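Local coordinates for protein pectate lyase (Cellvibrio cellulosa, PDB 1GXM) that cleaves polygalacturonic acid (pectate) by anti-beta-elimination, as the catalytic module of a family 10 polysaccharide lyase, at residues S127-F132 with C193-A198; S68-N73 with L116-P121; F290-G295 with T302-E307. All blocks are in the same frame, centred on the assembly; numbering follows the deposited sequence. Where two conformers were deposited one is given.

Contact 1: residues S127-F132 with C193-A198; sequences SDHATF and CAQHGA. With GOL (glycerol), chain C.
Phe132 lays its CD2-CE2 edge against His196, CE2 coming to 3.7 Å from His196 CD2. The two side chains cross obliquely, their ring planes 79° apart. CD2 of Phe132 also reaches the carbonyl of Cys193, 3.3 Å from its O. The imidazole of His196 is held at both nitrogens: NE2 accepts from Cys193 N at 2.8 Å, within the same segment, and ND1 is hydrogen-bonded to Tyr201 O. The two rings sit at one end of a short two-stranded antiparallel ladder, 130-131 against 195-196, which joins loops of the helix-rich catalytic module and packs on helix 161-181, where Ala130 and His196 touch Tyr177. In its hydrogen-bonded pair, His196 N gives Ala130 O a nearly straight bond (3.0 Å), while the return bond from Ala130 N is weak and bent, at 123°. Thr131 and Gln195 make the non-hydrogen-bonded pair on the other face, and the amide of Gln195 turns away to Lys204 O. At the far end His129 CB sits 3.2 Å from His196 O. A glycerol, probably from the crystallisation liquor, joins the segments here: its O3, in the plane of the His129 ring, is hydrogen-bonded to ND1 (2.7 Å) and accepts an almost straight bond from Ala198 N.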
ATOM      1  N   SER A 127       6.683 -11.892  -6.046  1.00  8.83           N
ATOM      2  CA  SER A 127       6.932 -11.356  -4.722  1.00  9.93           C
ATOM      3  C   SER A 127       8.157 -10.461  -4.640  1.00  9.02           C
ATOM      4  O   SER A 127       8.252  -9.666  -3.736  1.00  9.75           O
ATOM      5  CB  SER A 127       7.020 -12.509  -3.709  1.00 10.42           C
ATOM      6  OG  SER A 127       5.713 -12.962  -3.446  0.50 10.25           O
ATOM      7  N   ASP A 128       9.090 -10.613  -5.569  1.00  8.71           N
ATOM      8  CA  ASP A 128      10.304  -9.792  -5.573  1.00  8.76           C
ATOM      9  C   ASP A 128      10.047  -8.387  -6.102  1.00  9.37           C
ATOM     10  O   ASP A 128      10.874  -7.497  -5.922  1.00  9.69           O
ATOM     11  CB  ASP A 128      11.369 -10.421  -6.478  1.00 10.14           C
ATOM     12  CG  ASP A 128      11.949 -11.683  -5.942  1.00 11.38           C
ATOM     13  OD1 ASP A 128      11.547 -12.171  -4.862  1.00 10.98           O
ATOM     14  OD2 ASP A 128      12.822 -12.266  -6.623  1.00 14.11           O
ATOM     15  N   HIS A 129       8.945  -8.201  -6.827  1.00  9.51           N
ATOM     16  CA  HIS A 129       8.671  -6.920  -7.438  1.00  8.99           C
ATOM     17  C   HIS A 129       8.419  -5.850  -6.395  1.00  8.37           C
ATOM     18  O   HIS A 129       8.060  -6.156  -5.261  1.00  8.91           O
ATOM     19  CB  HIS A 129       7.467  -6.983  -8.368  1.00  9.28           C
ATOM     20  CG  HIS A 129       7.665  -7.853  -9.561  1.00 10.04           C
ATOM     21  ND1 HIS A 129       8.853  -7.905 -10.259  1.00 11.66           N
ATOM     22  CD2 HIS A 129       6.818  -8.705 -10.180  1.00 11.23           C
ATOM     23  CE1 HIS A 129       8.719  -8.757 -11.259  1.00 11.81           C
ATOM     24  NE2 HIS A 129       7.492  -9.248 -11.241  1.00 12.26           N
ATOM     25  N   ALA A 130       8.605  -4.593  -6.781  1.00  8.70           N
ATOM     26  CA  ALA A 130       8.102  -3.473  -6.000  1.00  8.47           C
ATOM     27  C   ALA A 130       6.601  -3.696  -5.847  1.00  8.29           C
ATOM     28  O   ALA A 130       5.863  -3.758  -6.832  1.00  9.57           O
ATOM     29  CB  ALA A 130       8.357  -2.160  -6.724  1.00  8.86           C
ATOM     30  N   THR A 131       6.147  -3.832  -4.608  1.00  8.20           N
ATOM     31  CA  THR A 131       4.799  -4.331  -4.339  1.00  8.71           C
ATOM     32  C   THR A 131       3.935  -3.265  -3.736  1.00  8.50           C
ATOM     33  O   THR A 131       3.985  -2.993  -2.554  1.00  8.99           O
ATOM     34  CB  THR A 131       4.871  -5.522  -3.433  1.00  9.35           C
ATOM     35  OG1 THR A 131       5.607  -6.541  -4.111  1.00 10.83           O
ATOM     36  CG2 THR A 131       3.475  -6.110  -3.213  1.00 10.62           C
ATOM     37  N   PHE A 132       3.110  -2.665  -4.574  1.00  8.10           N
ATOM     38  CA  PHE A 132       2.103  -1.745  -4.090  1.00  8.52           C
ATOM     39  C   PHE A 132       0.865  -2.460  -3.614  1.00  8.80           C
ATOM     40  O   PHE A 132       0.122  -1.932  -2.817  1.00  9.46           O
ATOM     41  CB  PHE A 132       1.750  -0.713  -5.151  1.00  8.17           C
ATOM     42  CG  PHE A 132       2.909   0.136  -5.548  1.00  8.02           C
ATOM     43  CD1 PHE A 132       3.515   0.960  -4.627  1.00  8.03           C
ATOM     44  CD2 PHE A 132       3.421   0.117  -6.830  1.00  9.37           C
ATOM     45  CE1 PHE A 132       4.579   1.746  -4.974  1.00  8.86           C
ATOM     46  CE2 PHE A 132       4.495   0.894  -7.168  1.00 10.78           C
ATOM     47  CZ  PHE A 132       5.063   1.714  -6.247  1.00 10.10           C
ATOM     48  N   CYS A 193       0.804   0.474 -11.410  1.00  7.18           N
ATOM     49  CA  CYS A 193       0.379  -0.912 -11.357  1.00  7.40           C
ATOM     50  C   CYS A 193       0.495  -1.402  -9.931  1.00  7.19           C
ATOM     51  O   CYS A 193       1.200  -0.847  -9.121  1.00  8.06           O
ATOM     52  CB  CYS A 193       1.278  -1.751 -12.280  1.00  7.38           C
ATOM     53  SG  CYS A 193       0.645  -3.385 -12.629  1.00  8.36           S
ATOM     54  N   ALA A 194      -0.193  -2.487  -9.615  1.00  7.51           N
ATOM     55  CA  ALA A 194      -0.093  -3.049  -8.277  1.00  7.54           C
ATOM     56  C   ALA A 194       1.307  -3.562  -7.981  1.00  7.71           C
ATOM     57  O   ALA A 194       1.692  -3.675  -6.836  1.00  7.85           O
ATOM     58  CB  ALA A 194      -1.098  -4.122  -8.053  1.00  7.40           C
ATOM     59  N   GLN A 195       2.067  -3.868  -9.016  1.00  7.33           N
ATOM     60  CA  GLN A 195       3.450  -4.246  -8.833  1.00  7.94           C
ATOM     61  C   GLN A 195       4.238  -3.815 -10.056  1.00  7.60           C
ATOM     62  O   GLN A 195       3.720  -3.825 -11.169  1.00  7.95           O
ATOM     63  CB  GLN A 195       3.619  -5.735  -8.536  1.00  8.08           C
ATOM     64  CG  GLN A 195       2.970  -6.649  -9.505  1.00  9.14           C
ATOM     65  CD  GLN A 195       1.453  -6.670  -9.425  1.00  7.62           C
ATOM     66  OE1 GLN A 195       0.885  -6.742  -8.324  1.00  8.98           O
ATOM     67  NE2 GLN A 195       0.799  -6.670 -10.566  1.00  8.41           N
ATOM     68  N   HIS A 196       5.487  -3.415  -9.807  1.00  8.09           N
ATOM     69  CA  HIS A 196       6.406  -2.935 -10.835  1.00  8.39           C
ATOM     70  C   HIS A 196       7.746  -3.604 -10.646  1.00  8.57           C
ATOM     71  O   HIS A 196       8.087  -4.041  -9.554  1.00  8.75           O
ATOM     72  CB  HIS A 196       6.638  -1.430 -10.721  1.00  8.64           C
ATOM     73  CG  HIS A 196       5.508  -0.578 -11.191  1.00  8.48           C
ATOM     74  ND1 HIS A 196       5.601   0.195 -12.323  1.00  8.55           N
ATOM     75  CD2 HIS A 196       4.265  -0.365 -10.690  1.00  8.99           C
ATOM     76  CE1 HIS A 196       4.466   0.856 -12.497  1.00  7.81           C
ATOM     77  NE2 HIS A 196       3.642   0.537 -11.513  1.00  8.33           N
ATOM     78  N   GLY A 197       8.540  -3.610 -11.704  1.00  8.73           N
ATOM     79  CA  GLY A 197       9.865  -4.198 -11.619  1.00  9.15           C
ATOM     80  C   GLY A 197      10.723  -3.392 -10.673  1.00  9.25           C
ATOM     81  O   GLY A 197      10.802  -2.176 -10.764  1.00  9.30           O
ATOM     82  N   ALA A 198      11.366  -4.081  -9.748  1.00  9.82           N
ATOM     83  CA  ALA A 198      12.181  -3.429  -8.758  1.00 10.74           C
ATOM     84  C   ALA A 198      13.323  -2.670  -9.385  1.00 11.17           C
ATOM     85  O   ALA A 198      13.733  -1.641  -8.865  1.00 11.86           O
ATOM     86  CB  ALA A 198      12.709  -4.447  -7.780  1.00 11.67           C
TER
HETATM   87  C1  GOL C1650      13.738  -8.174 -10.460  1.00 28.21           C
HETATM   88  O1  GOL C1650      12.983  -9.026 -11.276  1.00 30.12           O
HETATM   89  C2  GOL C1650      13.220  -8.407  -9.067  1.00 26.75           C
HETATM   90  O2  GOL C1650      14.129  -7.887  -8.140  1.00 30.17           O
HETATM   91  C3  GOL C1650      11.842  -7.803  -8.841  1.00 21.44           C
HETATM   92  O3  GOL C1650      11.331  -6.946  -9.847  1.00 13.95           O

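Contact 2: residues S68-N73 with L116-P121; sequences SGTIDN and LPQFYP
Thr70 lies over one face of the Phe119 ring, side by side with it and pointing the same way. Its CB stands 3.6 Å from the ring centroid, a CH-pi contact only 15° off the normal. OG1, anti to the backbone N (chi1 -174°), also sits above that face while donating to Gln118 O at 2.8 Å. Thr70 OG1 in turn accepts from the N of Asp72, two residues on, an ST turn. Gln118 O is gripped twice, by Thr70 OG1 from above the carbonyl plane and by Ile71 N at 3.0 Å. This is the tight part, built on the antiparallel pair 69-70 and 119-120, where Gly69 and Tyr120 exchange backbone bonds. Beyond it Ser68 OG donates to Pro121 O at 2.7 Å, beside the cis peptide that precedes the proline.

The side of Asp72, a partly exposed residue, is looser. Its carboxylate runs alongside the Gln118 amide with the planes 31° apart, and Asp72 CG comes no closer than 3.6 Å to Gln118 OE1. A water bridges Asp72 OD1 and Gln118 OE1, while Asp72 OD2 pairs with Lys52. On the helix side, Ile71 meets Leu106 of helix 93-109, and Leu116 packs on both that helix, at Ser109, and helix 136-148.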
ATOM      1  N   SER A  68      11.214 -15.677   5.604  1.00 12.66           N
ATOM      2  CA  SER A  68      11.114 -14.330   5.083  1.00 12.13           C
ATOM      3  C   SER A  68       9.981 -13.588   5.775  1.00 11.29           C
ATOM      4  O   SER A  68       8.958 -14.160   6.132  1.00 12.79           O
ATOM      5  CB  SER A  68      10.870 -14.336   3.592  1.00 12.14           C
ATOM      6  OG  SER A  68      11.997 -14.822   2.921  1.00 13.32           O
ATOM      7  N   GLY A  69      10.215 -12.310   6.011  1.00 10.81           N
ATOM      8  CA  GLY A  69       9.165 -11.404   6.413  1.00 11.03           C
ATOM      9  C   GLY A  69       8.382 -10.962   5.200  1.00  9.86           C
ATOM     10  O   GLY A  69       8.824 -11.105   4.079  1.00 10.55           O
ATOM     11  N   THR A  70       7.212 -10.417   5.452  1.00 10.01           N
ATOM     12  CA  THR A  70       6.376  -9.935   4.388  1.00  9.91           C
ATOM     13  C   THR A  70       5.651  -8.675   4.773  1.00 10.00           C
ATOM     14  O   THR A  70       5.409  -8.405   5.938  1.00 10.46           O
ATOM     15  CB  THR A  70       5.397 -11.030   3.932  1.00 10.44           C
ATOM     16  OG1 THR A  70       4.667 -10.583   2.781  1.00 10.85           O
ATOM     17  CG2 THR A  70       4.360 -11.353   4.957  1.00 11.09           C
ATOM     18  N   ILE A  71       5.327  -7.888   3.750  1.00  9.47           N
ATOM     19  CA  ILE A  71       4.445  -6.738   3.900  1.00  9.90           C
ATOM     20  C   ILE A  71       3.095  -6.979   3.225  1.00  9.93           C
ATOM     21  O   ILE A  71       2.303  -6.057   3.051  1.00 11.99           O
ATOM     22  CB  ILE A  71       5.109  -5.461   3.374  1.00 10.01           C
ATOM     23  CG1 ILE A  71       5.542  -5.609   1.933  1.00 10.65           C
ATOM     24  CG2 ILE A  71       6.301  -5.113   4.243  1.00 10.76           C
ATOM     25  CD1 ILE A  71       5.894  -4.288   1.269  1.00 11.80           C
ATOM     26  N   ASP A  72       2.815  -8.222   2.878  1.00 10.61           N
ATOM     27  CA  ASP A  72       1.506  -8.562   2.354  1.00 10.92           C
ATOM     28  C   ASP A  72       0.487  -8.646   3.477  1.00 11.95           C
ATOM     29  O   ASP A  72       0.808  -8.981   4.610  1.00 11.59           O
ATOM     30  CB  ASP A  72       1.563  -9.860   1.601  1.00 12.89           C
ATOM     31  CG  ASP A  72       0.307 -10.124   0.806  1.00 13.88           C
ATOM     32  OD1 ASP A  72      -0.389  -9.165   0.381  1.00 16.50           O
ATOM     33  OD2 ASP A  72      -0.038 -11.281   0.608  1.00 19.06           O
ATOM     34  N   ASN A  73      -0.759  -8.339   3.144  1.00 13.06           N
ATOM     35  CA  ASN A  73      -1.856  -8.456   4.111  1.00 14.31           C
ATOM     36  C   ASN A  73      -1.560  -7.739   5.431  1.00 13.51           C
ATOM     37  O   ASN A  73      -1.883  -8.251   6.506  1.00 14.33           O
ATOM     38  CB  ASN A  73      -2.235  -9.921   4.336  1.00 15.13           C
ATOM     39  CG  ASN A  73      -3.652 -10.083   4.894  1.00 19.30           C
ATOM     40  OD1 ASN A  73      -4.493  -9.189   4.747  1.00 23.29           O
ATOM     41  ND2 ASN A  73      -3.919 -11.231   5.522  1.00 21.81           N
ATOM     42  N   LEU A 116      10.324  -1.690  -2.563  1.00  9.43           N
ATOM     43  CA  LEU A 116      10.145  -2.660  -1.487  1.00  9.65           C
ATOM     44  C   LEU A 116       9.458  -3.897  -2.025  1.00  9.03           C
ATOM     45  O   LEU A 116       8.388  -3.799  -2.625  1.00  9.59           O
ATOM     46  CB  LEU A 116       9.300  -2.087  -0.351  1.00  9.90           C
ATOM     47  CG  LEU A 116       9.887  -0.837   0.315  1.00 10.82           C
ATOM     48  CD1 LEU A 116       8.990  -0.368   1.417  1.00 11.65           C
ATOM     49  CD2 LEU A 116      11.214  -1.140   0.901  1.00 12.67           C
ATOM     50  N   PRO A 117      10.045  -5.062  -1.797  1.00  8.95           N
ATOM     51  CA  PRO A 117       9.455  -6.322  -2.231  1.00  9.23           C
ATOM     52  C   PRO A 117       8.379  -6.777  -1.283  1.00  8.98           C
ATOM     53  O   PRO A 117       8.263  -6.320  -0.156  1.00  9.74           O
ATOM     54  CB  PRO A 117      10.639  -7.276  -2.172  1.00  9.34           C
ATOM     55  CG  PRO A 117      11.434  -6.768  -1.033  1.00  9.91           C
ATOM     56  CD  PRO A 117      11.335  -5.275  -1.108  1.00  8.92           C
ATOM     57  N   GLN A 118       7.569  -7.704  -1.747  1.00  8.89           N
ATOM     58  CA  GLN A 118       6.515  -8.270  -0.936  1.00  8.94           C
ATOM     59  C   GLN A 118       7.043  -9.153   0.188  1.00  9.11           C
ATOM     60  O   GLN A 118       6.504  -9.147   1.274  1.00  9.02           O
ATOM     61  CB  GLN A 118       5.559  -9.053  -1.813  1.00  9.79           C
ATOM     62  CG  GLN A 118       4.280  -9.435  -1.123  1.00 10.06           C
ATOM     63  CD  GLN A 118       3.381 -10.299  -1.994  1.00 10.99           C
ATOM     64  OE1 GLN A 118       2.203  -9.963  -2.231  1.00 14.32           O
ATOM     65  NE2 GLN A 118       3.900 -11.398  -2.445  1.00  9.24           N
ATOM     66  N   PHE A 119       8.042  -9.960  -0.123  1.00  8.97           N
ATOM     67  CA  PHE A 119       8.692 -10.841   0.826  1.00  8.91           C
ATOM     68  C   PHE A 119      10.181 -10.581   0.769  1.00  9.13           C
ATOM     69  O   PHE A 119      10.740 -10.368  -0.312  1.00  9.90           O
ATOM     70  CB  PHE A 119       8.476 -12.309   0.479  1.00  9.62           C
ATOM     71  CG  PHE A 119       7.151 -12.847   0.876  1.00 10.17           C
ATOM     72  CD1 PHE A 119       6.041 -12.592   0.098  1.00 10.94           C
ATOM     73  CD2 PHE A 119       7.011 -13.634   1.991  1.00 11.71           C
ATOM     74  CE1 PHE A 119       4.821 -13.094   0.441  1.00 11.67           C
ATOM     75  CE2 PHE A 119       5.776 -14.153   2.326  1.00 12.94           C
ATOM     76  CZ  PHE A 119       4.690 -13.874   1.560  1.00 12.72           C
ATOM     77  N   TYR A 120      10.827 -10.685   1.921  1.00  9.99           N
ATOM     78  CA  TYR A 120      12.258 -10.492   2.003  1.00 10.46           C
ATOM     79  C   TYR A 120      12.803 -11.331   3.151  1.00 11.31           C
ATOM     80  O   TYR A 120      12.204 -11.303   4.207  1.00 11.05           O
ATOM     81  CB  TYR A 120      12.580  -9.033   2.265  1.00 11.27           C
ATOM     82  CG  TYR A 120      14.055  -8.784   2.137  1.00 12.88           C
ATOM     83  CD1 TYR A 120      14.651  -8.687   0.888  1.00 13.91           C
ATOM     84  CD2 TYR A 120      14.867  -8.702   3.261  1.00 14.26           C
ATOM     85  CE1 TYR A 120      16.019  -8.495   0.751  1.00 15.67           C
ATOM     86  CE2 TYR A 120      16.243  -8.494   3.130  1.00 14.85           C
ATOM     87  CZ  TYR A 120      16.797  -8.399   1.876  1.00 15.98           C
ATOM     88  OH  TYR A 120      18.151  -8.191   1.747  1.00 19.75           O
ATOM     89  N   PRO A 121      13.941 -12.032   3.013  1.00 11.13           N
ATOM     90  CA  PRO A 121      14.715 -12.210   1.790  1.00 12.03           C
ATOM     91  C   PRO A 121      13.856 -12.658   0.621  1.00 11.59           C
ATOM     92  O   PRO A 121      12.816 -13.291   0.791  1.00 11.57           O
ATOM     93  CB  PRO A 121      15.737 -13.279   2.186  1.00 12.44           C
ATOM     94  CG  PRO A 121      15.947 -12.969   3.622  1.00 12.90           C
ATOM     95  CD  PRO A 121      14.581 -12.684   4.167  1.00 12.50           C
TER
HETATM   96  O   HOH W   1       1.021  -7.611  -1.091  1.00 17.69           O

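Contact 3: residues F290-G295 with T302-E307; sequences FSDRDG and TQMSLE
Asp292 and Ser305 are joined by two short bonds. Ser305 N points almost straight (170°) at Asp292 OD2, 2.7 Å away, and Ser305 OG donates to Asp292 OD1, also at 2.7 Å, on the syn lone pair of that oxygen. OD1 accepts a second hydrogen bond, on its anti side, from Arg293 N, so the carboxylate is fixed at both oxygens and to the backbone of the following residue. Ser305 is the N-cap of helix 306-311: its OG also caps Arg308 N. The aspartate probably helps to position the capping residue, and its negative charge near the helix start would probably be favourable there.

On the solvent side, a salt bridge follows. Arg293 grips Glu307 side-on, NE to OE1 and NH2 to OE2, each 3.0 Å. NH2 meets OE2 within the guanidinium plane, whereas NE approaches OE1 from above the carboxylate plane; the two flat groups are 29° apart. A water donates to Asp292 OD2 and, weakly, to Gln303 O.

Beyond these polar groups, Met304 packs with its methyl. It bends at its last torsion (chi3 -69°), bringing CE to 3.5 Å from Phe290 CB and 3.3 Å from Ser291 O, a buried carbonyl oxygen with no polar partner in the model. The contact joins a type I turn, Asp292 to Gly295, between the weakly bonded strand 290-291 and strand 297-298, to the start of helix 306-311, and Phe298 of the second strand lies against Phe290, Asp292 and Met304.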
ATOM      1  N   PHE A 290     -10.680  -7.201 -17.162  1.00  7.49           N
ATOM      2  CA  PHE A 290     -10.784  -8.359 -16.308  1.00  7.55           C
ATOM      3  C   PHE A 290      -9.811  -9.426 -16.740  1.00  7.58           C
ATOM      4  O   PHE A 290      -9.332  -9.444 -17.858  1.00  7.84           O
ATOM      5  CB  PHE A 290     -12.211  -8.897 -16.362  1.00  7.90           C
ATOM      6  CG  PHE A 290     -13.238  -7.832 -16.180  1.00  8.29           C
ATOM      7  CD1 PHE A 290     -13.420  -7.250 -14.939  1.00  8.83           C
ATOM      8  CD2 PHE A 290     -13.950  -7.348 -17.246  1.00  9.44           C
ATOM      9  CE1 PHE A 290     -14.329  -6.210 -14.783  1.00  9.71           C
ATOM     10  CE2 PHE A 290     -14.861  -6.318 -17.091  1.00 10.22           C
ATOM     11  CZ  PHE A 290     -15.047  -5.751 -15.862  1.00 11.11           C
ATOM     12  N   SER A 291      -9.575 -10.343 -15.828  1.00  7.83           N
ATOM     13  CA  SER A 291      -8.713 -11.480 -16.088  1.00  7.86           C
ATOM     14  C   SER A 291      -9.315 -12.720 -15.437  1.00  8.55           C
ATOM     15  O   SER A 291     -10.463 -12.713 -14.987  1.00  8.92           O
ATOM     16  CB  SER A 291      -7.283 -11.168 -15.655  1.00  8.22           C
ATOM     17  OG  SER A 291      -6.411 -12.218 -16.008  1.00  8.09           O
ATOM     18  N   ASP A 292      -8.556 -13.795 -15.406  1.00  9.18           N
ATOM     19  CA  ASP A 292      -9.070 -15.039 -14.895  1.00  9.81           C
ATOM     20  C   ASP A 292      -7.885 -15.923 -14.597  1.00  9.82           C
ATOM     21  O   ASP A 292      -6.753 -15.515 -14.784  1.00 10.01           O
ATOM     22  CB  ASP A 292      -9.982 -15.660 -15.949  1.00 10.16           C
ATOM     23  CG  ASP A 292     -11.109 -16.483 -15.370  1.00 11.35           C
ATOM     24  OD1 ASP A 292     -10.976 -17.015 -14.246  1.00 12.93           O
ATOM     25  OD2 ASP A 292     -12.146 -16.651 -16.048  1.00 13.95           O
ATOM     26  N   ARG A 293      -8.149 -17.145 -14.150  1.00 10.88           N
ATOM     27  CA  ARG A 293      -7.063 -18.018 -13.732  1.00 12.27           C
ATOM     28  C   ARG A 293      -6.166 -18.437 -14.867  1.00 11.40           C
ATOM     29  O   ARG A 293      -5.027 -18.813 -14.609  1.00 11.75           O
ATOM     30  CB  ARG A 293      -7.614 -19.215 -12.976  1.00 14.05           C
ATOM     31  CG  ARG A 293      -8.165 -18.778 -11.630  1.00 16.64           C
ATOM     32  CD  ARG A 293      -8.174 -19.848 -10.611  1.00 18.34           C
ATOM     33  NE  ARG A 293      -8.739 -19.464  -9.324  1.00 19.59           N
ATOM     34  CZ  ARG A 293      -8.041 -19.077  -8.264  1.00 20.56           C
ATOM     35  NH1 ARG A 293      -6.714 -18.958  -8.299  1.00 22.56           N
ATOM     36  NH2 ARG A 293      -8.680 -18.798  -7.140  1.00 20.63           N
ATOM     37  N   ASP A 294      -6.645 -18.321 -16.108  1.00 10.56           N
ATOM     38  CA  ASP A 294      -5.813 -18.605 -17.276  1.00 11.43           C
ATOM     39  C   ASP A 294      -4.922 -17.437 -17.682  1.00 10.59           C
ATOM     40  O   ASP A 294      -4.182 -17.543 -18.633  1.00 12.03           O
ATOM     41  CB  ASP A 294      -6.645 -19.060 -18.460  1.00 12.29           C
ATOM     42  CG  ASP A 294      -7.610 -18.015 -18.957  1.00 14.37           C
ATOM     43  OD1 ASP A 294      -7.812 -16.950 -18.317  1.00 11.62           O
ATOM     44  OD2 ASP A 294      -8.217 -18.191 -20.025  1.00 20.76           O
ATOM     45  N   GLY A 295      -5.002 -16.322 -16.977  1.00 10.36           N
ATOM     46  CA  GLY A 295      -4.219 -15.158 -17.292  1.00 10.42           C
ATOM     47  C   GLY A 295      -4.696 -14.395 -18.505  1.00 10.01           C
ATOM     48  O   GLY A 295      -3.982 -13.542 -18.980  1.00 10.35           O
ATOM     49  N   THR A 302     -18.855 -10.894 -17.517  1.00 13.77           N
ATOM     50  CA  THR A 302     -19.699 -12.084 -17.596  1.00 15.50           C
ATOM     51  C   THR A 302     -18.997 -13.240 -18.300  1.00 15.95           C
ATOM     52  O   THR A 302     -19.446 -14.370 -18.195  1.00 17.43           O
ATOM     53  CB  THR A 302     -21.065 -11.767 -18.273  1.00 16.29           C
ATOM     54  OG1 THR A 302     -20.862 -11.434 -19.646  1.00 17.31           O
ATOM     55  CG2 THR A 302     -21.718 -10.542 -17.666  1.00 17.86           C
ATOM     56  N   GLN A 303     -17.881 -12.953 -18.965  1.00 15.41           N
ATOM     57  CA  GLN A 303     -17.036 -13.973 -19.603  1.00 16.19           C
ATOM     58  C   GLN A 303     -16.112 -14.677 -18.608  1.00 15.03           C
ATOM     59  O   GLN A 303     -15.451 -15.659 -18.951  1.00 16.19           O
ATOM     60  CB  GLN A 303     -16.162 -13.346 -20.704  1.00 17.36           C
ATOM     61  CG  GLN A 303     -16.701 -12.720 -21.952  0.50 18.52           C
ATOM     62  CD  GLN A 303     -15.533 -12.169 -22.789  0.50 19.33           C
ATOM     63  OE1 GLN A 303     -15.246 -10.953 -22.777  0.50 19.66           O
ATOM     64  NE2 GLN A 303     -14.820 -13.067 -23.458  0.50 21.90           N
ATOM     65  N   MET A 304     -16.022 -14.144 -17.396  1.00 13.06           N
ATOM     66  CA  MET A 304     -15.125 -14.670 -16.386  1.00 11.96           C
ATOM     67  C   MET A 304     -15.660 -15.938 -15.756  1.00 11.79           C
ATOM     68  O   MET A 304     -16.869 -16.117 -15.660  1.00 12.36           O
ATOM     69  CB  MET A 304     -14.988 -13.622 -15.270  1.00 11.14           C
ATOM     70  CG  MET A 304     -13.853 -13.882 -14.305  1.00 10.07           C
ATOM     71  SD  MET A 304     -13.814 -12.614 -13.041  1.00 10.38           S
ATOM     72  CE  MET A 304     -13.303 -11.249 -14.013  1.00 10.37           C
ATOM     73  N   SER A 305     -14.773 -16.794 -15.270  1.00 11.76           N
ATOM     74  CA  SER A 305     -15.185 -17.919 -14.450  1.00 11.95           C
ATOM     75  C   SER A 305     -15.972 -17.428 -13.248  1.00 11.86           C
ATOM     76  O   SER A 305     -15.699 -16.377 -12.680  1.00 11.93           O
ATOM     77  CB  SER A 305     -13.996 -18.732 -13.971  1.00 12.81           C
ATOM     78  OG  SER A 305     -13.164 -18.010 -13.098  1.00 13.16           O
ATOM     79  N   LEU A 306     -16.966 -18.206 -12.862  1.00 11.97           N
ATOM     80  CA  LEU A 306     -17.786 -17.873 -11.721  1.00 11.39           C
ATOM     81  C   LEU A 306     -16.928 -17.669 -10.483  1.00 11.17           C
ATOM     82  O   LEU A 306     -17.110 -16.734  -9.707  1.00 11.20           O
ATOM     83  CB  LEU A 306     -18.766 -19.012 -11.494  1.00 12.29           C
ATOM     84  CG  LEU A 306     -19.728 -18.793 -10.363  1.00 12.50           C
ATOM     85  CD1 LEU A 306     -20.665 -17.622 -10.645  1.00 13.12           C
ATOM     86  CD2 LEU A 306     -20.540 -20.052 -10.190  1.00 13.36           C
ATOM     87  N   GLU A 307     -15.959 -18.551 -10.287  1.00 11.58           N
ATOM     88  CA  GLU A 307     -15.146 -18.497  -9.093  1.00 12.10           C
ATOM     89  C   GLU A 307     -14.332 -17.193  -9.001  1.00 11.24           C
ATOM     90  O   GLU A 307     -14.172 -16.647  -7.924  1.00 11.87           O
ATOM     91  CB  GLU A 307     -14.223 -19.715  -8.988  1.00 13.42           C
ATOM     92  CG  GLU A 307     -13.456 -19.777  -7.675  1.00 16.18           C
ATOM     93  CD  GLU A 307     -12.146 -18.991  -7.678  1.00 16.80           C
ATOM     94  OE1 GLU A 307     -11.611 -18.716  -8.767  1.00 17.00           O
ATOM     95  OE2 GLU A 307     -11.645 -18.696  -6.571  1.00 19.34           O
TER
HETATM   96  O   HOH W   2     -12.135 -16.367 -19.210  1.00 37.36           O

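In the fold
Along the chain 68-73/116-121 comes first, then 127-132/193-198, then 290-295/302-307. Contacts 1 and 2 are neighbours, with centres 11 Å apart, and are stitched together directly: strands 119-120 and 130-131 follow each other, with probable backbone hydrogen bonds between Ser127 and Gln118 and between Thr131 and Leu116. Their centres lie 11 and 12 Å from the centre of the chain. Contact 3 has its centre 22 Å from that of contact 1 and 27 Å from that of contact 2, and touches neither. Two coupled strand pairs thus sit buried within the catalytic module, while contact 3 lies 25 Å out, at the start of helix 306-311.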